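Side-chain contacts in cystathionine gamma-lyase (Saccharomyces cerevisiae, PDB 1N8P), which belongs to the Cys/Met metabolism family of PLP-dependent enzymes and binds pyridoxal-5'-phosphate in a domain built around a mixed beta sheet: residues V97-V102 and K153-Q158; V142-P147 and Q158-L163. All coordinates share one frame; numbering follows the deposited sequence.

Interaction 1. Residues V97-V102 and K153-Q158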
ATOM      1  N   VAL A  97      34.915 -12.291  15.438  1.00 61.26           N
ATOM      2  CA  VAL A  97      34.976 -11.704  16.760  1.00 57.85           C
ATOM      3  C   VAL A  97      34.012 -10.507  16.820  1.00 61.72           C
ATOM      4  O   VAL A  97      33.890  -9.737  15.857  1.00 58.83           O
ATOM      5  CB  VAL A  97      36.390 -11.267  17.054  1.00 58.16           C
ATOM      6  CG1 VAL A  97      36.522 -10.827  18.514  1.00 58.71           C
ATOM      7  CG2 VAL A  97      37.308 -12.410  16.751  1.00 58.03           C
ATOM      8  N   SER A  98      33.321 -10.363  17.949  1.00 58.42           N
ATOM      9  CA  SER A  98      32.381  -9.267  18.125  1.00 60.33           C
ATOM     10  C   SER A  98      32.279  -8.851  19.591  1.00 61.61           C
ATOM     11  O   SER A  98      32.510  -9.663  20.485  1.00 57.09           O
ATOM     12  CB  SER A  98      31.007  -9.700  17.642  1.00 57.41           C
ATOM     13  OG  SER A  98      30.570 -10.777  18.442  1.00 63.21           O
ATOM     14  N   ILE A  99      31.917  -7.587  19.829  1.00 65.13           N
ATOM     15  CA  ILE A  99      31.763  -7.064  21.187  1.00 68.35           C
ATOM     16  C   ILE A  99      30.720  -7.840  21.972  1.00 67.84           C
ATOM     17  O   ILE A  99      29.730  -8.289  21.418  1.00 70.00           O
ATOM     18  CB  ILE A  99      31.323  -5.612  21.189  1.00 70.00           C
ATOM     19  CG1 ILE A  99      32.351  -4.765  20.438  1.00 70.00           C
ATOM     20  CG2 ILE A  99      31.128  -5.142  22.635  1.00 69.73           C
ATOM     21  CD1 ILE A  99      32.024  -3.286  20.400  1.00 66.12           C
ATOM     22  N   GLY A 100      30.941  -7.984  23.270  1.00 69.26           N
ATOM     23  CA  GLY A 100      30.011  -8.729  24.095  1.00 69.79           C
ATOM     24  C   GLY A 100      28.617  -8.150  24.031  1.00 70.00           C
ATOM     25  O   GLY A 100      27.677  -8.843  23.625  1.00 70.00           O
ATOM     26  N   ASP A 101      28.483  -6.886  24.435  1.00 69.79           N
ATOM     27  CA  ASP A 101      27.192  -6.209  24.424  1.00 68.67           C
ATOM     28  C   ASP A 101      26.621  -6.195  23.002  1.00 66.62           C
ATOM     29  O   ASP A 101      26.802  -5.221  22.267  1.00 63.49           O
ATOM     30  CB  ASP A 101      27.331  -4.759  24.925  1.00 69.64           C
ATOM     31  CG  ASP A 101      27.740  -4.663  26.386  1.00 70.00           C
ATOM     32  OD1 ASP A 101      27.126  -5.348  27.231  1.00 70.00           O
ATOM     33  OD2 ASP A 101      28.668  -3.878  26.691  1.00 70.00           O
ATOM     34  N   VAL A 102      25.920  -7.268  22.633  1.00 69.97           N
ATOM     35  CA  VAL A 102      25.321  -7.406  21.295  1.00 70.00           C
ATOM     36  C   VAL A 102      23.854  -7.859  21.368  1.00 70.00           C
ATOM     37  O   VAL A 102      23.363  -8.211  22.445  1.00 68.23           O
ATOM     38  CB  VAL A 102      26.127  -8.444  20.425  1.00 68.02           C
ATOM     39  CG1 VAL A 102      25.445  -8.679  19.090  1.00 70.00           C
ATOM     40  CG2 VAL A 102      27.510  -7.927  20.156  1.00 66.63           C
ATOM     41  N   LYS A 153      28.293   1.706  25.312  1.00 46.13           N
ATOM     42  CA  LYS A 153      29.758   1.809  25.283  1.00 47.85           C
ATOM     43  C   LYS A 153      30.293   2.117  23.881  1.00 41.83           C
ATOM     44  O   LYS A 153      30.060   1.372  22.956  1.00 47.91           O
ATOM     45  CB  LYS A 153      30.364   0.487  25.781  1.00 50.47           C
ATOM     46  CG  LYS A 153      31.885   0.447  25.799  1.00 59.30           C
ATOM     47  CD  LYS A 153      32.428  -0.932  26.127  1.00 60.32           C
ATOM     48  CE  LYS A 153      31.958  -1.394  27.500  1.00 70.00           C
ATOM     49  NZ  LYS A 153      30.485  -1.669  27.547  1.00 70.00           N
ATOM     50  N   VAL A 154      31.026   3.204  23.728  1.00 38.59           N
ATOM     51  CA  VAL A 154      31.554   3.562  22.426  1.00 37.86           C
ATOM     52  C   VAL A 154      32.871   2.859  22.146  1.00 39.15           C
ATOM     53  O   VAL A 154      33.663   2.686  23.051  1.00 51.57           O
ATOM     54  CB  VAL A 154      31.782   5.066  22.354  1.00 38.61           C
ATOM     55  CG1 VAL A 154      32.440   5.438  21.056  1.00 35.73           C
ATOM     56  CG2 VAL A 154      30.454   5.779  22.490  1.00 40.55           C
ATOM     57  N   THR A 155      33.102   2.465  20.899  1.00 30.35           N
ATOM     58  CA  THR A 155      34.320   1.787  20.487  1.00 35.13           C
ATOM     59  C   THR A 155      35.018   2.579  19.373  1.00 44.10           C
ATOM     60  O   THR A 155      34.370   3.166  18.486  1.00 36.22           O
ATOM     61  CB  THR A 155      34.049   0.343  19.957  1.00 36.94           C
ATOM     62  OG1 THR A 155      33.560  -0.490  21.014  1.00 35.61           O
ATOM     63  CG2 THR A 155      35.320  -0.276  19.417  1.00 32.21           C
ATOM     64  N   ASP A 156      36.352   2.605  19.429  1.00 48.97           N
ATOM     65  CA  ASP A 156      37.143   3.321  18.426  1.00 47.57           C
ATOM     66  C   ASP A 156      37.367   2.476  17.160  1.00 45.54           C
ATOM     67  O   ASP A 156      38.262   1.622  17.081  1.00 35.09           O
ATOM     68  CB  ASP A 156      38.491   3.753  19.010  1.00 48.98           C
ATOM     69  CG  ASP A 156      39.151   4.862  18.198  1.00 47.56           C
ATOM     70  OD1 ASP A 156      39.243   4.743  16.958  1.00 41.20           O
ATOM     71  OD2 ASP A 156      39.582   5.856  18.807  1.00 51.14           O
ATOM     72  N   ILE A 157      36.532   2.731  16.166  1.00 43.42           N
ATOM     73  CA  ILE A 157      36.616   2.017  14.902  1.00 47.31           C
ATOM     74  C   ILE A 157      38.028   2.032  14.292  1.00 47.17           C
ATOM     75  O   ILE A 157      38.433   1.073  13.641  1.00 48.12           O
ATOM     76  CB  ILE A 157      35.593   2.606  13.907  1.00 42.97           C
ATOM     77  CG1 ILE A 157      34.204   2.486  14.523  1.00 46.69           C
ATOM     78  CG2 ILE A 157      35.642   1.865  12.581  1.00 39.24           C
ATOM     79  CD1 ILE A 157      33.108   3.157  13.746  1.00 57.67           C
ATOM     80  N   GLN A 158      38.775   3.112  14.520  1.00 47.31           N
ATOM     81  CA  GLN A 158      40.127   3.249  13.991  1.00 44.00           C
ATOM     82  C   GLN A 158      41.112   2.359  14.743  1.00 51.09           C
ATOM     83  O   GLN A 158      41.837   1.568  14.122  1.00 49.68           O
ATOM     84  CB  GLN A 158      40.583   4.695  14.084  1.00 47.37           C
ATOM     85  CG  GLN A 158      41.796   4.948  13.261  1.00 34.03           C
ATOM     86  CD  GLN A 158      41.576   4.521  11.864  1.00 31.26           C
ATOM     87  OE1 GLN A 158      41.072   5.279  11.045  1.00 38.49           O
ATOM     88  NE2 GLN A 158      41.928   3.289  11.572  1.00 27.54           N
TER
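At the C-terminal end of strand 95-99, in the alpha/beta domain around the seven-stranded mixed sheet, Ile99 and Asp101 meet Thr155 and Lys153 of the loop that leads into helix 157-167. The contact is buried, and it has two separate parts. One is apolar to polar: Ile99 sends CD1 alongside Thr155, 3.2 Å from OG1 and 4.2 Å from CB, the two side chains passing each other in opposite directions. With CG1 anti to the carbonyl carbon (chi1 -59°) and chi2 extended, the isoleucine reaches far enough to bridge backbones whose CA atoms, in Ile99 and Thr155, stay 9.2 Å apart. Both residues also touch Ile144 of the neighbouring strand 139-144, which makes this end of the contact part of the packing on one face of the sheet.

The second part is electrostatic. Two residues on from Ile99, Asp101 turns its carboxylate to Lys153, and the two side chains cross at about a right angle. The Asp101 oxygen OD1 is hydrogen-bonded to Ser361 OG, so the carboxylate is held from two partners and its rotation should be restricted. The side chain of Asp101 lies about 10 Å from the bound pyridoxal-5'-phosphate, and Tyr103, two residues on, belongs to the pyridoxal-5'-phosphate pocket. Further along the loop Asp156 is the N-cap of helix 157-167, and its OD2 pairs with Lys297. The lysine chain of Lys153 leaves the backbone extended and bends at chi3 and chi4, which brings NZ nearly along the C-O axis of Asp101 OD2, 3.0 Å away, in a hydrogen-bonded salt bridge.

Interaction 2. Residues V142-P147 and Q158-L163; sequences VWIETP and QKVADL
Val160 of helix 157-167 packs on Ile144 and Val142 of strand 139-144, the first strand of a beta-alpha-beta unit completed by strand 174-178. The apolar contacts carry the whole interface. Ile144 and Val160 approach tip to tip: CD1 of Ile144 lies 3.5 Å from CG1 of Val160, and the same methyl is 3.7 Å from Val160 CB and 3.9 Å from Val160 CG2, so it sits over the fork of the valine. Val160 CG1, anti to its own N (chi1 172°), also meets Val142 CG1 at 4.0 Å, that pair crossing obliquely. Leu127 and Leu128 of helix 127-134 touch Val160 as well, and Leu175 of strand 174-178 touches both Val142 and Ile144.

The backbone bonds serve the helix and the sheet separately: Asp162 N donates to Gln158 O and Leu163 N to Lys159 O, each in the helical i to i+4 pattern, while Val142 and Ile144 pair with strand 174-178 through their backbones. On the strand's continuation, Glu145 touches pyridoxal-5'-phosphate. With shape and exclusion of water as the cohesive forces, Val160 is seated on the sheet by buried methyl groups, a contact that is nondirectional.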
ATOM      1  N   VAL A 142      35.384  -9.198  12.186  1.00 50.44           N
ATOM      2  CA  VAL A 142      35.431  -8.495  13.472  1.00 51.06           C
ATOM      3  C   VAL A 142      34.161  -7.650  13.423  1.00 44.94           C
ATOM      4  O   VAL A 142      34.030  -6.764  12.561  1.00 38.07           O
ATOM      5  CB  VAL A 142      36.659  -7.558  13.612  1.00 50.83           C
ATOM      6  CG1 VAL A 142      36.648  -6.884  14.960  1.00 48.22           C
ATOM      7  CG2 VAL A 142      37.914  -8.348  13.494  1.00 53.42           C
ATOM      8  N   TRP A 143      33.229  -7.946  14.325  1.00 37.32           N
ATOM      9  CA  TRP A 143      31.964  -7.235  14.358  1.00 40.71           C
ATOM     10  C   TRP A 143      31.925  -6.247  15.503  1.00 42.21           C
ATOM     11  O   TRP A 143      32.114  -6.619  16.652  1.00 46.60           O
ATOM     12  CB  TRP A 143      30.823  -8.237  14.480  1.00 42.22           C
ATOM     13  CG  TRP A 143      29.447  -7.695  14.167  1.00 48.19           C
ATOM     14  CD1 TRP A 143      28.603  -7.056  15.023  1.00 43.32           C
ATOM     15  CD2 TRP A 143      28.746  -7.804  12.919  1.00 45.76           C
ATOM     16  NE1 TRP A 143      27.423  -6.767  14.394  1.00 45.99           N
ATOM     17  CE2 TRP A 143      27.482  -7.217  13.101  1.00 46.21           C
ATOM     18  CE3 TRP A 143      29.065  -8.343  11.672  1.00 45.90           C
ATOM     19  CZ2 TRP A 143      26.530  -7.152  12.077  1.00 45.47           C
ATOM     20  CZ3 TRP A 143      28.119  -8.277  10.658  1.00 46.19           C
ATOM     21  CH2 TRP A 143      26.868  -7.686  10.870  1.00 44.73           C
ATOM     22  N   ILE A 144      31.691  -4.983  15.173  1.00 42.79           N
ATOM     23  CA  ILE A 144      31.618  -3.920  16.161  1.00 46.98           C
ATOM     24  C   ILE A 144      30.252  -3.246  16.166  1.00 44.60           C
ATOM     25  O   ILE A 144      29.777  -2.781  15.142  1.00 43.75           O
ATOM     26  CB  ILE A 144      32.662  -2.844  15.888  1.00 50.38           C
ATOM     27  CG1 ILE A 144      34.062  -3.406  16.094  1.00 45.77           C
ATOM     28  CG2 ILE A 144      32.424  -1.661  16.785  1.00 44.98           C
ATOM     29  CD1 ILE A 144      35.162  -2.380  15.785  1.00 46.82           C
ATOM     30  N   GLU A 145      29.641  -3.194  17.339  1.00 42.57           N
ATOM     31  CA  GLU A 145      28.343  -2.582  17.517  1.00 45.87           C
ATOM     32  C   GLU A 145      28.680  -1.288  18.250  1.00 48.25           C
ATOM     33  O   GLU A 145      28.479  -1.184  19.444  1.00 43.19           O
ATOM     34  CB  GLU A 145      27.488  -3.501  18.381  1.00 42.81           C
ATOM     35  CG  GLU A 145      26.019  -3.211  18.404  1.00 55.83           C
ATOM     36  CD  GLU A 145      25.284  -4.183  19.293  1.00 63.88           C
ATOM     37  OE1 GLU A 145      25.501  -4.123  20.521  1.00 68.68           O
ATOM     38  OE2 GLU A 145      24.503  -5.013  18.770  1.00 67.74           O
ATOM     39  N   THR A 146      29.188  -0.302  17.512  1.00 56.15           N
ATOM     40  CA  THR A 146      29.622   0.957  18.111  1.00 58.03           C
ATOM     41  C   THR A 146      28.898   1.302  19.388  1.00 55.76           C
ATOM     42  O   THR A 146      29.480   1.144  20.461  1.00 70.00           O
ATOM     43  CB  THR A 146      29.569   2.142  17.121  1.00 66.22           C
ATOM     44  OG1 THR A 146      28.443   2.007  16.239  1.00 56.14           O
ATOM     45  CG2 THR A 146      30.881   2.218  16.341  1.00 57.49           C
ATOM     46  N   PRO A 147      27.654   1.801  19.326  1.00 39.99           N
ATOM     47  CA  PRO A 147      27.202   2.026  20.706  1.00 39.33           C
ATOM     48  C   PRO A 147      26.496   0.736  21.141  1.00 39.06           C
ATOM     49  O   PRO A 147      25.495   0.324  20.564  1.00 38.60           O
ATOM     50  CB  PRO A 147      26.274   3.234  20.586  1.00 39.48           C
ATOM     51  CG  PRO A 147      26.699   3.864  19.293  1.00 38.89           C
ATOM     52  CD  PRO A 147      26.940   2.677  18.408  1.00 26.28           C
ATOM     53  N   GLN A 158      38.775   3.112  14.520  1.00 47.31           N
ATOM     54  CA  GLN A 158      40.127   3.249  13.991  1.00 44.00           C
ATOM     55  C   GLN A 158      41.112   2.359  14.743  1.00 51.09           C
ATOM     56  O   GLN A 158      41.837   1.568  14.122  1.00 49.68           O
ATOM     57  CB  GLN A 158      40.583   4.695  14.084  1.00 47.37           C
ATOM     58  CG  GLN A 158      41.796   4.948  13.261  1.00 34.03           C
ATOM     59  CD  GLN A 158      41.576   4.521  11.864  1.00 31.26           C
ATOM     60  OE1 GLN A 158      41.072   5.279  11.045  1.00 38.49           O
ATOM     61  NE2 GLN A 158      41.928   3.289  11.572  1.00 27.54           N
ATOM     62  N   LYS A 159      41.148   2.483  16.071  1.00 46.55           N
ATOM     63  CA  LYS A 159      42.022   1.631  16.871  1.00 46.99           C
ATOM     64  C   LYS A 159      41.814   0.153  16.477  1.00 51.43           C
ATOM     65  O   LYS A 159      42.780  -0.590  16.302  1.00 60.67           O
ATOM     66  CB  LYS A 159      41.751   1.822  18.375  1.00 42.68           C
ATOM     67  CG  LYS A 159      42.549   2.976  19.014  1.00 40.51           C
ATOM     68  CD  LYS A 159      42.242   3.118  20.490  1.00 39.51           C
ATOM     69  CE  LYS A 159      43.256   3.999  21.234  1.00 46.35           C
ATOM     70  NZ  LYS A 159      43.350   5.436  20.813  1.00 42.76           N
ATOM     71  N   VAL A 160      40.564  -0.273  16.309  1.00 47.60           N
ATOM     72  CA  VAL A 160      40.303  -1.651  15.944  1.00 44.80           C
ATOM     73  C   VAL A 160      40.691  -1.951  14.504  1.00 46.61           C
ATOM     74  O   VAL A 160      41.206  -3.028  14.230  1.00 54.44           O
ATOM     75  CB  VAL A 160      38.810  -2.047  16.178  1.00 47.41           C
ATOM     76  CG1 VAL A 160      38.522  -3.425  15.599  1.00 39.48           C
ATOM     77  CG2 VAL A 160      38.510  -2.073  17.663  1.00 47.51           C
ATOM     78  N   ALA A 161      40.452  -1.038  13.570  1.00 42.49           N
ATOM     79  CA  ALA A 161      40.837  -1.325  12.184  1.00 42.90           C
ATOM     80  C   ALA A 161      42.351  -1.536  12.139  1.00 48.84           C
ATOM     81  O   ALA A 161      42.852  -2.465  11.500  1.00 45.11           O
ATOM     82  CB  ALA A 161      40.463  -0.176  11.282  1.00 39.28           C
ATOM     83  N   ASP A 162      43.065  -0.652  12.835  1.00 49.37           N
ATOM     84  CA  ASP A 162      44.511  -0.688  12.930  1.00 42.50           C
ATOM     85  C   ASP A 162      44.959  -1.975  13.577  1.00 43.83           C
ATOM     86  O   ASP A 162      45.747  -2.710  13.007  1.00 48.62           O
ATOM     87  CB  ASP A 162      45.006   0.484  13.774  1.00 42.97           C
ATOM     88  CG  ASP A 162      44.995   1.787  13.025  1.00 37.80           C
ATOM     89  OD1 ASP A 162      44.679   1.752  11.804  1.00 30.78           O
ATOM     90  OD2 ASP A 162      45.312   2.827  13.664  1.00 28.83           O
ATOM     91  N   LEU A 163      44.457  -2.229  14.781  1.00 46.21           N
ATOM     92  CA  LEU A 163      44.790  -3.433  15.539  1.00 48.52           C
ATOM     93  C   LEU A 163      44.669  -4.680  14.672  1.00 50.19           C
ATOM     94  O   LEU A 163      45.350  -5.665  14.905  1.00 52.85           O
ATOM     95  CB  LEU A 163      43.853  -3.562  16.736  1.00 49.26           C
ATOM     96  CG  LEU A 163      44.284  -4.396  17.937  1.00 55.59           C
ATOM     97  CD1 LEU A 163      45.484  -3.744  18.597  1.00 57.71           C
ATOM     98  CD2 LEU A 163      43.139  -4.481  18.935  1.00 55.56           C
TER

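From the N terminus the chain meets 97-102 first, then 142-147, then 153-158 and finally 158-163, so the two contacts cross. Interaction 1 closes a loop of 50 residues that holds helices 104-112 and 127-134 and strands 122-124 and 139-144; interaction 2 closes one of only 10, the connection from strand 139-144 into helix 157-167. Gln158 belongs to both, and their centres lie about 6 Å apart. Strands 95-99 and 139-144 are parallel neighbours, with a probable backbone hydrogen bond between Val97 and Trp143. Together the contacts fasten two adjacent strands to the start of helix 157-167, one through the loop before it, the other through its first turns.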